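Long-range contacts in Serine/threonine protein phosphatase Stp1 (Streptococcus agalactiae, PDB 2PK0), which removes phosphate groups from phosphorylated serine and threonine residues of proteins, as a metal-dependent phosphatase of the PP2C family: residues L11-Q16 with I226-N230; F24-F28 with V57-S62; R88-E92 with I171-N175; L186-L192 with A241-S247. The contacts are given in a common frame with arbitrary orientation. Numbering follows the deposited sequence.

Interaction 1 of 4, residues L11-Q16 with I226-N230; sequences LTDIGQ and ITLAN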
# COMPACT_ATOMS: atom_id res chain seq x y z
N LEU A 11 -4.39 10.20 -3.11
CA LEU A 11 -3.69 11.42 -2.72
C LEU A 11 -2.28 11.09 -2.27
O LEU A 11 -2.06 10.11 -1.54
CB LEU A 11 -4.41 12.18 -1.58
CG LEU A 11 -3.87 13.59 -1.22
CD1 LEU A 11 -3.89 14.54 -2.43
CD2 LEU A 11 -4.59 14.24 -0.06
N THR A 12 -1.32 11.91 -2.69
CA THR A 12 0.01 11.84 -2.13
C THR A 12 0.46 13.20 -1.61
O THR A 12 0.06 14.23 -2.15
CB THR A 12 1.07 11.25 -3.11
OG1 THR A 12 2.30 11.08 -2.40
CG2 THR A 12 1.32 12.17 -4.30
N ASP A 13 1.28 13.18 -0.56
CA ASP A 13 1.85 14.39 0.03
C ASP A 13 3.28 14.15 0.45
O ASP A 13 3.63 13.07 0.94
CB ASP A 13 1.04 14.87 1.24
CG ASP A 13 1.40 16.29 1.64
OD1 ASP A 13 0.74 17.23 1.16
OD2 ASP A 13 2.36 16.49 2.41
N ILE A 14 4.10 15.18 0.28
CA ILE A 14 5.52 15.08 0.54
C ILE A 14 5.80 14.94 2.03
O ILE A 14 6.69 14.19 2.41
CB ILE A 14 6.30 16.26 -0.14
CG1 ILE A 14 7.80 16.00 -0.22
CG2 ILE A 14 6.02 17.62 0.51
CD1 ILE A 14 8.49 16.96 -1.17
N GLY A 15 4.98 15.59 2.86
CA GLY A 15 5.22 15.69 4.31
C GLY A 15 5.92 16.98 4.70
O GLY A 15 6.58 17.61 3.88
N GLN A 16 5.77 17.38 5.97
CA GLN A 16 6.39 18.59 6.53
C GLN A 16 7.90 18.56 6.47
O GLN A 16 8.53 19.53 6.06
CB GLN A 16 5.99 18.77 7.99
CG GLN A 16 4.61 19.33 8.19
CD GLN A 16 4.57 20.80 7.88
OE1 GLN A 16 3.73 21.27 7.11
NE2 GLN A 16 5.50 21.54 8.47
N ILE A 226 -4.14 13.68 5.36
CA ILE A 226 -2.74 14.08 5.21
C ILE A 226 -2.43 15.35 5.99
O ILE A 226 -1.30 15.52 6.48
CB ILE A 226 -2.24 14.10 3.72
CG1 ILE A 226 -2.77 15.31 2.96
CG2 ILE A 226 -2.60 12.80 2.97
CD1 ILE A 226 -1.89 16.52 3.01
N THR A 227 -3.43 16.23 6.11
CA THR A 227 -3.32 17.46 6.91
C THR A 227 -3.05 17.09 8.35
O THR A 227 -2.09 17.58 8.95
CB THR A 227 -4.61 18.30 6.83
OG1 THR A 227 -4.83 18.70 5.47
CG2 THR A 227 -4.54 19.55 7.71
N LEU A 228 -3.85 16.17 8.89
CA LEU A 228 -3.64 15.64 10.24
C LEU A 228 -2.29 14.94 10.40
O LEU A 228 -1.63 15.11 11.42
CB LEU A 228 -4.77 14.68 10.63
CG LEU A 228 -4.74 14.23 12.09
CD1 LEU A 228 -4.70 15.43 13.04
CD2 LEU A 228 -5.91 13.30 12.42
N ALA A 229 -1.87 14.18 9.40
CA ALA A 229 -0.58 13.50 9.46
C ALA A 229 0.56 14.51 9.48
O ALA A 229 1.57 14.30 10.14
CB ALA A 229 -0.44 12.52 8.32
N ASN A 230 0.37 15.61 8.77
CA ASN A 230 1.34 16.71 8.81
C ASN A 230 1.35 17.41 10.17
O ASN A 230 2.43 17.71 10.69
CB ASN A 230 1.08 17.70 7.66
CG ASN A 230 1.58 17.18 6.32
OD1 ASN A 230 2.63 16.55 6.26
ND2 ASN A 230 0.84 17.44 5.25

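Interaction 2 of 4, residues F24-F28 with V57-S62; sequences FINQF and VTDLGS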
# COMPACT_ATOMS: atom_id res chain seq x y z
N PHE A 24 4.87 6.50 -4.65
CA PHE A 24 4.07 6.63 -5.88
C PHE A 24 2.71 5.93 -5.76
O PHE A 24 2.63 4.85 -5.19
CB PHE A 24 4.83 6.12 -7.11
CG PHE A 24 4.49 6.85 -8.40
CD1 PHE A 24 4.97 8.14 -8.63
CD2 PHE A 24 3.69 6.27 -9.36
CE1 PHE A 24 4.66 8.82 -9.82
CE2 PHE A 24 3.38 6.94 -10.54
CZ PHE A 24 3.87 8.21 -10.77
N ILE A 25 1.66 6.53 -6.31
CA ILE A 25 0.31 5.92 -6.31
C ILE A 25 -0.46 6.18 -7.63
O ILE A 25 -0.35 7.28 -8.22
CB ILE A 25 -0.51 6.38 -5.09
CG1 ILE A 25 -1.65 5.40 -4.78
CG2 ILE A 25 -1.04 7.78 -5.28
CD1 ILE A 25 -2.48 5.84 -3.59
N ASN A 26 -1.18 5.17 -8.11
CA ASN A 26 -1.99 5.29 -9.31
C ASN A 26 -3.06 4.20 -9.37
O ASN A 26 -3.00 3.19 -8.66
CB ASN A 26 -1.12 5.26 -10.56
CG ASN A 26 -1.63 6.18 -11.67
OD1 ASN A 26 -2.77 6.61 -11.65
ND2 ASN A 26 -0.76 6.47 -12.64
N GLN A 27 -4.07 4.42 -10.22
CA GLN A 27 -5.07 3.42 -10.49
C GLN A 27 -5.11 3.09 -11.98
O GLN A 27 -4.63 3.87 -12.80
CB GLN A 27 -6.44 3.86 -9.99
CG GLN A 27 -7.03 5.04 -10.72
CD GLN A 27 -8.40 5.46 -10.15
OE1 GLN A 27 -9.31 4.65 -10.05
NE2 GLN A 27 -8.53 6.73 -9.78
N PHE A 28 -5.62 1.91 -12.32
CA PHE A 28 -5.61 1.42 -13.69
C PHE A 28 -6.88 0.62 -13.84
O PHE A 28 -7.53 0.32 -12.87
CB PHE A 28 -4.37 0.52 -13.96
CG PHE A 28 -3.06 1.18 -13.63
CD1 PHE A 28 -2.46 1.00 -12.37
CD2 PHE A 28 -2.46 2.04 -14.54
CE1 PHE A 28 -1.29 1.66 -12.05
CE2 PHE A 28 -1.29 2.69 -14.24
CZ PHE A 28 -0.69 2.51 -12.99
N VAL A 57 4.89 0.79 -10.13
CA VAL A 57 3.53 1.24 -10.40
C VAL A 57 3.22 1.43 -11.90
O VAL A 57 2.21 0.93 -12.37
CB VAL A 57 3.19 2.55 -9.58
CG1 VAL A 57 1.86 3.16 -10.01
CG2 VAL A 57 3.20 2.28 -8.07
N THR A 58 4.09 2.11 -12.64
CA THR A 58 3.86 2.33 -14.08
C THR A 58 3.93 1.03 -14.90
O THR A 58 3.01 0.75 -15.64
CB THR A 58 4.80 3.44 -14.67
OG1 THR A 58 4.70 4.62 -13.87
CG2 THR A 58 4.42 3.82 -16.10
N ASP A 59 4.98 0.22 -14.72
CA ASP A 59 5.15 -1.07 -15.43
C ASP A 59 4.03 -2.09 -15.19
O ASP A 59 3.50 -2.68 -16.15
CB ASP A 59 6.48 -1.74 -15.07
CG ASP A 59 7.68 -1.05 -15.70
OD1 ASP A 59 7.51 -0.06 -16.46
OD2 ASP A 59 8.82 -1.50 -15.43
N LEU A 60 3.69 -2.30 -13.92
CA LEU A 60 2.63 -3.23 -13.56
C LEU A 60 1.30 -2.79 -14.11
O LEU A 60 0.57 -3.61 -14.67
CB LEU A 60 2.51 -3.35 -12.04
CG LEU A 60 3.10 -4.59 -11.37
CD1 LEU A 60 4.59 -4.69 -11.55
CD2 LEU A 60 2.76 -4.51 -9.91
N GLY A 61 1.00 -1.50 -13.98
CA GLY A 61 -0.29 -0.96 -14.34
C GLY A 61 -0.50 -0.87 -15.83
O GLY A 61 -1.62 -1.06 -16.34
N SER A 62 0.59 -0.61 -16.53
CA SER A 62 0.59 -0.63 -17.97
C SER A 62 0.45 -2.04 -18.49
O SER A 62 -0.10 -2.23 -19.56
CB SER A 62 1.84 0.04 -18.51
OG SER A 62 2.40 -0.70 -19.55

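Interaction 3 of 4, residues R88-E92 with I171-N175; sequences RKIYE and IGQAN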
# COMPACT_ATOMS: atom_id res chain seq x y z
N ARG A 88 13.21 -8.52 -9.69
CA ARG A 88 14.49 -8.71 -10.35
C ARG A 88 14.81 -7.58 -11.35
O ARG A 88 15.97 -7.31 -11.62
CB ARG A 88 14.57 -10.10 -10.99
CG ARG A 88 13.66 -10.30 -12.16
CD ARG A 88 13.32 -11.76 -12.40
NE ARG A 88 14.49 -12.57 -12.71
CZ ARG A 88 14.93 -13.56 -11.94
NH1 ARG A 88 16.00 -14.25 -12.30
NH2 ARG A 88 14.28 -13.86 -10.82
N LYS A 89 13.79 -6.89 -11.87
CA LYS A 89 14.03 -5.73 -12.75
C LYS A 89 14.61 -4.54 -11.97
O LYS A 89 15.50 -3.85 -12.46
CB LYS A 89 12.74 -5.32 -13.46
CG LYS A 89 12.94 -4.39 -14.62
CD LYS A 89 11.61 -3.85 -15.19
CE LYS A 89 11.91 -2.71 -16.20
NZ LYS A 89 10.84 -2.46 -17.24
N ILE A 90 14.14 -4.32 -10.75
CA ILE A 90 14.63 -3.22 -9.94
C ILE A 90 15.97 -3.56 -9.27
O ILE A 90 16.81 -2.68 -9.06
CB ILE A 90 13.55 -2.82 -8.91
CG1 ILE A 90 12.39 -2.16 -9.62
CG2 ILE A 90 14.05 -1.86 -7.86
CD1 ILE A 90 11.48 -1.53 -8.67
N TYR A 91 16.17 -4.83 -8.93
CA TYR A 91 17.46 -5.25 -8.37
C TYR A 91 18.56 -5.05 -9.39
O TYR A 91 19.62 -4.52 -9.08
CB TYR A 91 17.44 -6.72 -7.95
CG TYR A 91 18.80 -7.20 -7.48
CD1 TYR A 91 19.33 -6.74 -6.28
CD2 TYR A 91 19.55 -8.10 -8.25
CE1 TYR A 91 20.57 -7.16 -5.83
CE2 TYR A 91 20.80 -8.52 -7.81
CZ TYR A 91 21.31 -8.04 -6.60
OH TYR A 91 22.55 -8.44 -6.14
N GLU A 92 18.30 -5.48 -10.62
CA GLU A 92 19.25 -5.39 -11.71
C GLU A 92 19.58 -3.92 -11.95
O GLU A 92 20.75 -3.55 -12.05
CB GLU A 92 18.66 -6.00 -12.97
CG GLU A 92 19.47 -7.12 -13.59
CD GLU A 92 19.18 -8.50 -12.97
OE1 GLU A 92 19.73 -8.80 -11.88
OE2 GLU A 92 18.42 -9.28 -13.59
N ILE A 171 10.69 -4.83 -2.78
CA ILE A 171 10.87 -5.13 -4.17
C ILE A 171 12.14 -4.45 -4.63
O ILE A 171 12.31 -3.26 -4.39
CB ILE A 171 9.67 -4.67 -4.98
CG1 ILE A 171 8.57 -5.73 -4.84
CG2 ILE A 171 10.03 -4.44 -6.46
CD1 ILE A 171 7.25 -5.26 -5.34
N GLY A 172 13.03 -5.23 -5.25
CA GLY A 172 14.38 -4.81 -5.64
C GLY A 172 15.48 -5.46 -4.81
O GLY A 172 16.55 -4.88 -4.64
N GLN A 173 15.22 -6.65 -4.28
CA GLN A 173 16.18 -7.36 -3.44
C GLN A 173 16.71 -8.62 -4.16
O GLN A 173 16.10 -9.10 -5.12
CB GLN A 173 15.53 -7.74 -2.10
CG GLN A 173 14.36 -8.67 -2.28
CD GLN A 173 13.84 -9.25 -0.99
OE1 GLN A 173 13.32 -10.38 -0.96
NE2 GLN A 173 13.96 -8.49 0.09
N ALA A 174 17.83 -9.16 -3.67
CA ALA A 174 18.48 -10.30 -4.34
C ALA A 174 17.67 -11.61 -4.32
O ALA A 174 17.50 -12.24 -5.35
CB ALA A 174 19.87 -10.53 -3.78
N ASN A 175 17.16 -11.98 -3.14
CA ASN A 175 16.32 -13.16 -2.99
C ASN A 175 14.94 -12.88 -3.58
O ASN A 175 14.55 -11.72 -3.67
CB ASN A 175 16.19 -13.50 -1.50
CG ASN A 175 17.54 -13.72 -0.83
OD1 ASN A 175 18.50 -14.10 -1.49
ND2 ASN A 175 17.60 -13.48 0.47

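Interaction 4 of 4, residues L186-L192 with A241-S247; sequences LEEGDYL and ALVYVES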
# COMPACT_ATOMS: atom_id res chain seq x y z
N LEU A 186 -16.01 -6.65 0.70
CA LEU A 186 -16.34 -5.30 1.15
C LEU A 186 -17.85 -5.14 1.31
O LEU A 186 -18.61 -5.46 0.39
CB LEU A 186 -15.80 -4.24 0.16
CG LEU A 186 -14.49 -3.49 0.46
CD1 LEU A 186 -13.43 -4.35 1.16
CD2 LEU A 186 -13.92 -2.86 -0.81
N GLU A 187 -18.28 -4.66 2.47
CA GLU A 187 -19.70 -4.43 2.75
C GLU A 187 -20.10 -2.99 2.42
O GLU A 187 -19.25 -2.12 2.28
CB GLU A 187 -20.00 -4.75 4.22
CG GLU A 187 -20.47 -6.19 4.43
CD GLU A 187 -20.02 -6.79 5.74
OE1 GLU A 187 -20.48 -6.33 6.82
OE2 GLU A 187 -19.19 -7.72 5.69
N GLU A 188 -21.40 -2.74 2.29
CA GLU A 188 -21.91 -1.40 2.03
C GLU A 188 -21.56 -0.45 3.16
O GLU A 188 -21.80 -0.76 4.32
CB GLU A 188 -23.43 -1.43 1.82
CG GLU A 188 -23.85 -1.69 0.37
CD GLU A 188 -25.34 -1.97 0.21
OE1 GLU A 188 -26.12 -1.74 1.17
OE2 GLU A 188 -25.75 -2.43 -0.88
N GLY A 189 -20.96 0.68 2.83
CA GLY A 189 -20.53 1.64 3.85
C GLY A 189 -19.08 1.52 4.31
O GLY A 189 -18.61 2.39 5.06
N ASP A 190 -18.39 0.46 3.87
CA ASP A 190 -16.98 0.24 4.21
C ASP A 190 -16.07 1.27 3.57
O ASP A 190 -16.44 1.92 2.59
CB ASP A 190 -16.51 -1.14 3.73
CG ASP A 190 -16.95 -2.28 4.63
OD1 ASP A 190 -17.47 -2.03 5.74
OD2 ASP A 190 -16.77 -3.46 4.25
N TYR A 191 -14.88 1.43 4.14
CA TYR A 191 -13.82 2.20 3.51
C TYR A 191 -12.61 1.29 3.48
O TYR A 191 -12.14 0.85 4.53
CB TYR A 191 -13.44 3.44 4.32
CG TYR A 191 -14.52 4.51 4.44
CD1 TYR A 191 -14.61 5.55 3.53
CD2 TYR A 191 -15.43 4.49 5.49
CE1 TYR A 191 -15.57 6.52 3.64
CE2 TYR A 191 -16.41 5.46 5.61
CZ TYR A 191 -16.48 6.47 4.68
OH TYR A 191 -17.45 7.44 4.79
N LEU A 192 -12.12 0.97 2.28
CA LEU A 192 -10.81 0.37 2.16
C LEU A 192 -9.83 1.50 2.32
O LEU A 192 -10.00 2.57 1.71
CB LEU A 192 -10.60 -0.26 0.77
CG LEU A 192 -9.32 -1.11 0.63
CD1 LEU A 192 -9.33 -2.28 1.60
CD2 LEU A 192 -9.17 -1.59 -0.79
N ALA A 241 -4.71 5.61 -0.64
CA ALA A 241 -5.86 5.31 -1.50
C ALA A 241 -7.06 4.97 -0.63
O ALA A 241 -6.98 4.11 0.25
CB ALA A 241 -5.56 4.15 -2.41
N LEU A 242 -8.17 5.64 -0.88
CA LEU A 242 -9.41 5.32 -0.17
C LEU A 242 -10.43 4.82 -1.16
O LEU A 242 -10.57 5.41 -2.23
CB LEU A 242 -9.98 6.54 0.53
CG LEU A 242 -9.24 7.14 1.72
CD1 LEU A 242 -9.84 8.50 1.98
CD2 LEU A 242 -9.37 6.26 2.93
N VAL A 243 -11.11 3.73 -0.80
CA VAL A 243 -12.24 3.23 -1.57
C VAL A 243 -13.49 3.19 -0.67
O VAL A 243 -13.48 2.53 0.36
CB VAL A 243 -11.98 1.81 -2.12
CG1 VAL A 243 -13.07 1.42 -3.12
CG2 VAL A 243 -10.59 1.69 -2.75
N TYR A 244 -14.55 3.89 -1.06
CA TYR A 244 -15.82 3.87 -0.33
C TYR A 244 -16.86 3.02 -1.07
O TYR A 244 -17.02 3.16 -2.28
CB TYR A 244 -16.34 5.30 -0.13
CG TYR A 244 -17.73 5.36 0.46
CD1 TYR A 244 -17.99 4.91 1.75
CD2 TYR A 244 -18.80 5.88 -0.28
CE1 TYR A 244 -19.25 4.97 2.29
CE2 TYR A 244 -20.06 5.92 0.25
CZ TYR A 244 -20.28 5.46 1.54
OH TYR A 244 -21.54 5.51 2.07
N VAL A 245 -17.58 2.17 -0.34
CA VAL A 245 -18.53 1.24 -0.98
C VAL A 245 -19.94 1.78 -0.87
O VAL A 245 -20.54 1.76 0.20
CB VAL A 245 -18.47 -0.15 -0.33
CG1 VAL A 245 -19.34 -1.11 -1.06
CG2 VAL A 245 -17.04 -0.65 -0.35
N GLU A 246 -20.47 2.26 -2.00
CA GLU A 246 -21.72 3.03 -2.00
C GLU A 246 -22.96 2.20 -1.70
O GLU A 246 -23.00 1.01 -2.01
CB GLU A 246 -21.90 3.80 -3.32
CG GLU A 246 -20.89 4.94 -3.50
CD GLU A 246 -21.13 5.79 -4.75
OE1 GLU A 246 -21.30 5.23 -5.86
OE2 GLU A 246 -21.14 7.04 -4.62
N SER A 247 -23.94 2.86 -1.08
CA SER A 247 -25.20 2.24 -0.67
C SER A 247 -26.33 2.62 -1.63
O SER A 247 -26.39 2.12 -2.76
CB SER A 247 -25.57 2.68 0.75
OG SER A 247 -24.44 2.71 1.60

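Interaction 1 of 4, residues L11-Q16 with I226-N230
L11-D13, the end of strand 6-13, runs almost alongside the I226-N230 portion of helix 218-231, their N-to-C directions 21° apart and their axes 10.1 Å apart at closest approach. Beyond D13 the chain leaves the sheet and bends toward the helix, so that the CA atoms of Q16 and N230 come within 5.9 Å, against 6.9 Å for those of D13 and I226. The bend is an Asx turn: D13 OD2 accepts a hydrogen bond from G15 N at 2.8 Å. G15 CA lies 3.4 Å from N230 OD1; at its positive phi of 97° a CB would be jammed against the carbonyl oxygen of I14. In the PP2C fold, a beta sandwich flanked by helices, this is where the edge strand 6-13 meets helix 218-231, which packs on its sheet; I226 and N230 also touch I238 of the neighbouring strand. L11 and I226 supply the apolar part, L11 CD2 lying 3.7 Å from I226 CG1, while D13 OD1 approaches I226 CD1 to 3.3 Å. One helical turn on, the amide of N230 bridges the bend through two weak hydrogen bonds, giving from ND2 to D13 OD2 (3.4 Å) and accepting at OD1 from Q16 N (3.3 Å).

Interaction 2 of 4, residues F24-F28 with V57-S62
Apolar contacts centre on V57, whose CG1 methyl sits between the two phenylalanines of the strand. V57 CG1 lies 3.7 Å from F24 CD2 at the ring edge, 3.7 Å from N26 CB and 4.0 Å from F28 CZ. These three residues alternate along strand 24-28 and so direct their CB atoms to the same side, toward the helix, whereas I25 and Q27 point away from it. The axes of the two segments come within 8.8 Å at closest approach, their directions 6° apart, as helix 48-64 lies over the edge strand of one sheet of the PP2C beta sandwich; V57 also reaches I38 and A40 on the adjacent strand. The second kind of contact is CH-pi: G61 CA lies 3.4 Å from the centroid of the F28 ring, only 6° off its normal. A side chain at G61 would run into this ring, so glycine lets the helix settle on its face. Close by, F28 CZ also approaches the backbone oxygen V57 O at 3.4 Å. No polar bond joins the segments; N26 OD1 instead accepts from Q27 N, 2.9 Å away within the strand.

Interaction 3 of 4, residues R88-E92 with I171-N175
A helix-to-loop van der Waals contact near the protein surface joins helix 72-96 to the loop between helix 155-159 and strand 180-185, without hydrogen bonds between the two segments. The nearest CA pair is G172 CA and Y91 CA, 4.1 Å apart. That proximity depends on the absence of a side chain: a CB on G172 would clash with I90 CG2, which already lies 3.7 Å from G172 CA, and the positive phi of 109° would press it against the preceding carbonyl. In the PP2C fold, helix 72-96 lies beside helix 48-64 on one face of the sandwich, and I90 also reaches A52 and T56 of helix 48-64. On the loop side, I171 is tied by a backbone hydrogen bond to T104 of strand 103-112, so this end of the loop is anchored to the sheet beneath. I90 CD1 meets I171 CG2 at 3.9 Å in the buried part of the contact. Farther out, Y91 extends over the loop as it turns outward. The ring edge faces G172 O, with Y91 CD1 3.7 Å from it, while A174 CA lies over a face of the Y91 ring in a CH-pi contact, 4.1 Å from the centroid, and A174 CB is 4.0 Å from Y91 CE1.

Interaction 4 of 4, residues L186-L192 with A241-S247
Four backbone hydrogen bonds hold these segments together in antiparallel register. L192 and V243 form a hydrogen-bonded pair, L192 N giving to V243 O at 2.8 Å and V243 N to L192 O at 3.0 Å. Toward the C-terminal end of 241-247, V245 N donates to D190 O (3.2 Å) and G189 N to V245 O (2.9 Å). Between these sets, Y191 and Y244 make a non-hydrogen-bonded pair, their CA atoms 4.6 Å apart, and Y191 CA approaches V243 O at 3.2 Å in a CA-H...O contact. A type II turn from E187 to D190 leads into the strand, with G189 at a positive phi of 95°. It is closed by D190 N to E187 O at 3.2 Å and braced by E187 N to D190 OD2 at 2.6 Å; the same carboxylate forms a salt bridge with R130. The packing divides between the sheet's two faces. L192 CB meets V243 CB at 3.8 Å on one, and nearby L186 CB contacts V245 CG2, also at 3.8 Å. On the other, the Y191 and Y244 rings meet obliquely, Y191 CE1 lying 3.5 Å from Y244 CD1, and both tyrosines touch L218 of helix 218-231. Strands 191-195 and 238-245 are inner neighbours in one sheet of the PP2C beta sandwich, with their tyrosines turned to the flanking helix.

In the fold
Interactions 1 and 4 share one sheet, through neighbouring strands 6-13 and 238-245, and both involve helix 218-231, which supplies one side of interaction 1 and touches the tyrosines of interaction 4. Interaction 2 belongs to the other sheet, yet I25 CD1 packs 3.7 Å from A241 N of interaction 4, joining the sandwich layers. A salt bridge, D59 OD2 to K89 NZ at 2.9 Å, links interactions 2 and 3. All four are partly buried; interaction 4, dominated by backbone hydrogen bonds, has the largest buried share, and interaction 3 lies farthest from the chain's centre, about 19 Å between centres. Weak side-chain bonds supplement interaction 1. Glycine G61 itself caps a ring face in interaction 2; in interaction 3 A174 does so, while G172 permits close backbone approach.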